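L-ribulose 3-epimerase (Methylomonas sp. DH-1, PDB 7CJ4) catalyses the manganese-dependent epimerization of ketoses at C3, working fastest on L-ribulose and also on D-ribulose, D-allulose and D-fructose. Local coordinates at residues A[105-110]-A[148-153]; A[184-189]-A[225-230]. All coordinates share one frame; numbering follows the deposited sequence.

Contact 1 (A[105-110]-A[148-153]). With MN (manganese (II) ion), chain C.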
# COMPACT_ATOMS: atom_id res chain seq x y z
N GLY A 105 20.44 13.69 19.91
CA GLY A 105 19.47 12.62 19.62
C GLY A 105 20.05 11.25 19.93
O GLY A 105 21.28 11.13 19.98
N SER A 106 19.19 10.23 20.12
CA SER A 106 19.59 8.85 20.48
C SER A 106 18.94 7.80 19.56
O SER A 106 19.29 6.62 19.70
CB SER A 106 19.28 8.55 21.93
OG SER A 106 17.91 8.80 22.23
N GLU A 107 18.06 8.20 18.64
CA GLU A 107 17.40 7.22 17.72
C GLU A 107 17.50 7.69 16.26
O GLU A 107 16.99 8.78 15.95
CB GLU A 107 15.94 7.00 18.12
CG GLU A 107 15.76 6.54 19.56
CD GLU A 107 16.29 5.15 19.87
OE1 GLU A 107 16.56 4.38 18.92
OE2 GLU A 107 16.44 4.83 21.09
N LEU A 108 18.14 6.88 15.41
CA LEU A 108 18.07 6.97 13.92
C LEU A 108 17.18 5.82 13.42
O LEU A 108 17.59 4.66 13.57
CB LEU A 108 19.47 6.88 13.32
CG LEU A 108 19.52 7.02 11.80
CD1 LEU A 108 19.04 8.40 11.37
CD2 LEU A 108 20.92 6.75 11.25
N CYS A 109 16.01 6.15 12.86
CA CYS A 109 14.94 5.18 12.48
C CYS A 109 14.45 5.44 11.05
O CYS A 109 15.03 6.30 10.35
CB CYS A 109 13.79 5.20 13.48
SG CYS A 109 12.83 6.74 13.50
N GLY A 110 13.43 4.68 10.63
CA GLY A 110 12.84 4.77 9.28
C GLY A 110 13.44 3.74 8.34
O GLY A 110 13.99 2.74 8.82
N ASN A 148 21.08 4.56 18.93
CA ASN A 148 20.39 3.31 18.51
C ASN A 148 19.84 3.50 17.10
O ASN A 148 19.33 4.60 16.83
CB ASN A 148 19.23 2.96 19.45
CG ASN A 148 19.65 2.63 20.86
OD1 ASN A 148 20.64 1.93 21.07
ND2 ASN A 148 18.89 3.10 21.84
N ILE A 149 19.93 2.48 16.24
CA ILE A 149 19.21 2.45 14.93
C ILE A 149 18.03 1.48 15.04
O ILE A 149 18.19 0.39 15.62
CB ILE A 149 20.17 2.12 13.77
CG1 ILE A 149 20.63 0.66 13.79
CG2 ILE A 149 21.34 3.08 13.76
CD1 ILE A 149 21.39 0.22 12.54
N ASP A 150 16.89 1.88 14.48
CA ASP A 150 15.63 1.10 14.46
C ASP A 150 15.21 0.96 13.00
O ASP A 150 14.94 2.00 12.36
CB ASP A 150 14.58 1.79 15.32
CG ASP A 150 15.17 2.38 16.59
OD1 ASP A 150 15.29 1.64 17.59
OD2 ASP A 150 15.54 3.57 16.56
N LEU A 151 15.22 -0.26 12.47
CA LEU A 151 14.85 -0.54 11.06
C LEU A 151 13.32 -0.57 10.96
O LEU A 151 12.71 -1.45 11.58
CB LEU A 151 15.46 -1.87 10.61
CG LEU A 151 16.91 -2.13 11.02
CD1 LEU A 151 17.61 -3.02 10.00
CD2 LEU A 151 17.69 -0.85 11.19
N GLU A 152 12.74 0.37 10.22
CA GLU A 152 11.26 0.48 10.07
C GLU A 152 10.77 -0.54 9.04
O GLU A 152 11.14 -0.44 7.84
CB GLU A 152 10.88 1.90 9.68
CG GLU A 152 9.37 2.11 9.57
CD GLU A 152 8.94 3.55 9.38
OE1 GLU A 152 9.78 4.36 8.94
OE2 GLU A 152 7.77 3.86 9.66
N VAL A 153 9.96 -1.50 9.48
CA VAL A 153 9.26 -2.45 8.56
C VAL A 153 8.17 -1.66 7.85
O VAL A 153 7.31 -1.09 8.55
CB VAL A 153 8.70 -3.66 9.33
CG1 VAL A 153 7.76 -4.49 8.47
CG2 VAL A 153 9.83 -4.52 9.87
MN MN C . 6.65 5.62 9.50
O HOH W 1 7.02 5.79 7.35
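Ser106 starts the pairing: its carbonyl O takes the backbone N of Asn148 at 2.8 Å. Glu107 comes next, alongside Asn148 and pointing the same way; Asn148 ND2, which also bonds to Phe3 O, gives an almost straight bond (177°) to Glu107 OE2, 3.1 Å long, on the syn side but tilted out of the carboxylate plane. Glu107 OE1 lies 2.7 Å from Asp150 OD2. A bend at chi2 (-67°) brings the carboxylate across to Asn148 and Asp150, and Lys5 forms salt bridges to both acids, probably easing their crowding. A leucine in place of Glu107 would probably leave Asn148 ND2 without this acceptor and Lys5 short of one counter-charge. Leu108 turns to the other face of the sheet; its N reaches Asn148 O at 2.9 Å and its O receives Asp150 N. At Cys109 the CA-H leans on Asp150 O. Gly110 closes the run, its O accepting Glu152 N at 3.0 Å. Glu152 extends past Gly110; its OE2 binds manganese at 2.1 Å. Neighbouring parallel strands joined through helix 125-143 form a beta-alpha-beta unit of the TIM barrel, with a metal ligand at the C-terminal end of the second strand.

Contact 2 (A[184-189]-A[225-230]). With MN (manganese (II) ion), chain C.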
# COMPACT_ATOMS: atom_id res chain seq x y z
N LEU A 184 8.31 -0.43 14.16
CA LEU A 184 6.97 -0.81 13.65
C LEU A 184 6.13 0.45 13.44
O LEU A 184 6.26 1.41 14.23
CB LEU A 184 6.28 -1.76 14.64
CG LEU A 184 6.78 -3.20 14.66
CD1 LEU A 184 5.96 -4.04 15.64
CD2 LEU A 184 6.73 -3.82 13.27
N ASP A 185 5.29 0.43 12.41
CA ASP A 185 4.44 1.57 11.98
C ASP A 185 3.04 1.02 11.69
O ASP A 185 2.91 0.17 10.80
CB ASP A 185 5.07 2.26 10.77
CG ASP A 185 4.30 3.49 10.32
OD1 ASP A 185 3.07 3.50 10.53
OD2 ASP A 185 4.94 4.42 9.76
N THR A 186 2.03 1.48 12.43
CA THR A 186 0.66 0.93 12.35
C THR A 186 0.16 1.02 10.90
O THR A 186 -0.55 0.09 10.47
CB THR A 186 -0.27 1.61 13.36
OG1 THR A 186 -0.26 3.01 13.09
CG2 THR A 186 0.13 1.34 14.80
N TYR A 187 0.52 2.09 10.18
CA TYR A 187 0.08 2.32 8.77
C TYR A 187 0.52 1.14 7.91
O TYR A 187 -0.31 0.60 7.15
CB TYR A 187 0.61 3.64 8.21
CG TYR A 187 0.52 3.76 6.71
CD1 TYR A 187 -0.69 3.94 6.06
CD2 TYR A 187 1.66 3.69 5.92
CE1 TYR A 187 -0.76 4.04 4.68
CE2 TYR A 187 1.61 3.78 4.54
CZ TYR A 187 0.39 3.96 3.92
OH TYR A 187 0.33 4.07 2.55
N HIS A 188 1.80 0.74 8.03
CA HIS A 188 2.41 -0.37 7.25
C HIS A 188 1.91 -1.71 7.78
O HIS A 188 1.65 -2.63 6.97
CB HIS A 188 3.95 -0.25 7.27
CG HIS A 188 4.44 0.99 6.61
ND1 HIS A 188 4.28 1.21 5.25
CD2 HIS A 188 5.06 2.09 7.10
CE1 HIS A 188 4.79 2.39 4.94
NE2 HIS A 188 5.29 2.95 6.05
N MET A 189 1.75 -1.82 9.10
CA MET A 189 1.23 -3.04 9.76
C MET A 189 -0.17 -3.33 9.23
O MET A 189 -0.49 -4.51 8.99
CB MET A 189 1.17 -2.87 11.28
CG MET A 189 2.54 -2.78 11.92
SD MET A 189 2.42 -2.49 13.69
CE MET A 189 1.85 -4.09 14.24
N VAL A 225 -7.29 1.17 11.02
CA VAL A 225 -6.24 0.60 11.91
C VAL A 225 -6.89 0.18 13.23
O VAL A 225 -7.59 1.02 13.83
CB VAL A 225 -5.06 1.55 12.16
CG1 VAL A 225 -4.21 1.08 13.33
CG2 VAL A 225 -4.19 1.74 10.92
N ASP A 226 -6.66 -1.07 13.64
CA ASP A 226 -7.08 -1.61 14.96
C ASP A 226 -6.08 -1.10 16.02
O ASP A 226 -5.16 -1.86 16.38
CB ASP A 226 -7.17 -3.14 14.93
CG ASP A 226 -8.02 -3.71 16.04
OD1 ASP A 226 -8.13 -3.05 17.10
OD2 ASP A 226 -8.58 -4.81 15.84
N PHE A 227 -6.27 0.13 16.49
CA PHE A 227 -5.40 0.76 17.52
C PHE A 227 -5.63 0.09 18.88
O PHE A 227 -4.67 0.01 19.66
CB PHE A 227 -5.62 2.27 17.58
CG PHE A 227 -5.02 3.03 16.42
CD1 PHE A 227 -3.65 3.00 16.21
CD2 PHE A 227 -5.81 3.74 15.54
CE1 PHE A 227 -3.09 3.69 15.14
CE2 PHE A 227 -5.25 4.42 14.47
CZ PHE A 227 -3.89 4.40 14.28
N ALA A 228 -6.85 -0.41 19.14
CA ALA A 228 -7.16 -1.12 20.41
C ALA A 228 -6.26 -2.36 20.51
O ALA A 228 -5.65 -2.57 21.57
CB ALA A 228 -8.62 -1.48 20.48
N SER A 229 -6.19 -3.13 19.42
CA SER A 229 -5.30 -4.30 19.26
C SER A 229 -3.84 -3.88 19.46
O SER A 229 -3.17 -4.44 20.36
CB SER A 229 -5.49 -4.93 17.91
OG SER A 229 -5.00 -6.26 17.90
N PHE A 230 -3.37 -2.93 18.66
CA PHE A 230 -1.95 -2.51 18.61
C PHE A 230 -1.49 -2.06 20.00
O PHE A 230 -0.41 -2.47 20.41
CB PHE A 230 -1.72 -1.38 17.61
CG PHE A 230 -0.28 -0.97 17.52
CD1 PHE A 230 0.65 -1.79 16.90
CD2 PHE A 230 0.17 0.20 18.11
CE1 PHE A 230 1.98 -1.44 16.84
CE2 PHE A 230 1.52 0.54 18.06
CZ PHE A 230 2.42 -0.27 17.41
MN MN C . 6.65 5.62 9.50
O HOH W 1 7.02 5.79 7.35
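The Phe230 ring takes the methyl CG2 of Thr186 over the centre of one face, a CH-pi contact with CG2 3.5 Å from the ring centroid and only 9° off its normal. Met189 SD meets the same ring obliquely, 3.3 Å from Phe230 CE1, a Met-aromatic contact. The neighbouring Phe227 ring has Val225 CG1 of its own segment over one face and stands edge-to-face with Phe281. Within 184-189, Tyr187 CD2 lies over the centre of one face of the substrate-binding His188 ring, with the manganese-bound water in plane at its edge. In this TIM barrel, outer helix 227-236 packs against the first turn of the short helix that follows strand 180-185 at the C-terminal end of the barrel.

Thr186 touches three residues of the other segment. With OG1 between backbone N and carbonyl carbon (chi1 58°), CG2 is aimed at Phe230 while the hydroxyl OG1 lies 3.6 Å from Phe227 CE1 and is hydrogen-bonded to Gly213 O. Its CB also rests on Val225 CG1 at 4.0 Å. Phe230 reaches inward with CG anti to its own N (chi1 -178°), and its ring also touches Val210 and Ile212.

Each helix start has an aspartate N-cap: Asp226 OD1 accepts Ser229 N, while Asp185 divides its oxygens, OD1 bonding to Tyr187 N at 2.9 Å on the anti side and OD2 binding manganese at 2.1 Å.

In the fold
Contact 1 lies near the middle of the chain, its centre about 6 Å from the chain centre, whereas contact 2 is about 14 Å out; both are buried. In contact 1 two barrel strands meet through backbone hydrogen bonds, with carboxylates and an amide on the inner face. Contact 2 joins an outer helix to the short helix at the C-terminal end of strand 180-185 through methyl, sulfur and aromatic groups. They come together where strands 148-152 and 180-185 run side by side: Glu152 and Asp185 supply oxygens to one manganese, completed by His211, Glu246 and a water. Tyr187 of contact 2 also reaches Tyr157 of the second subunit, while contact 1 touches no other chain.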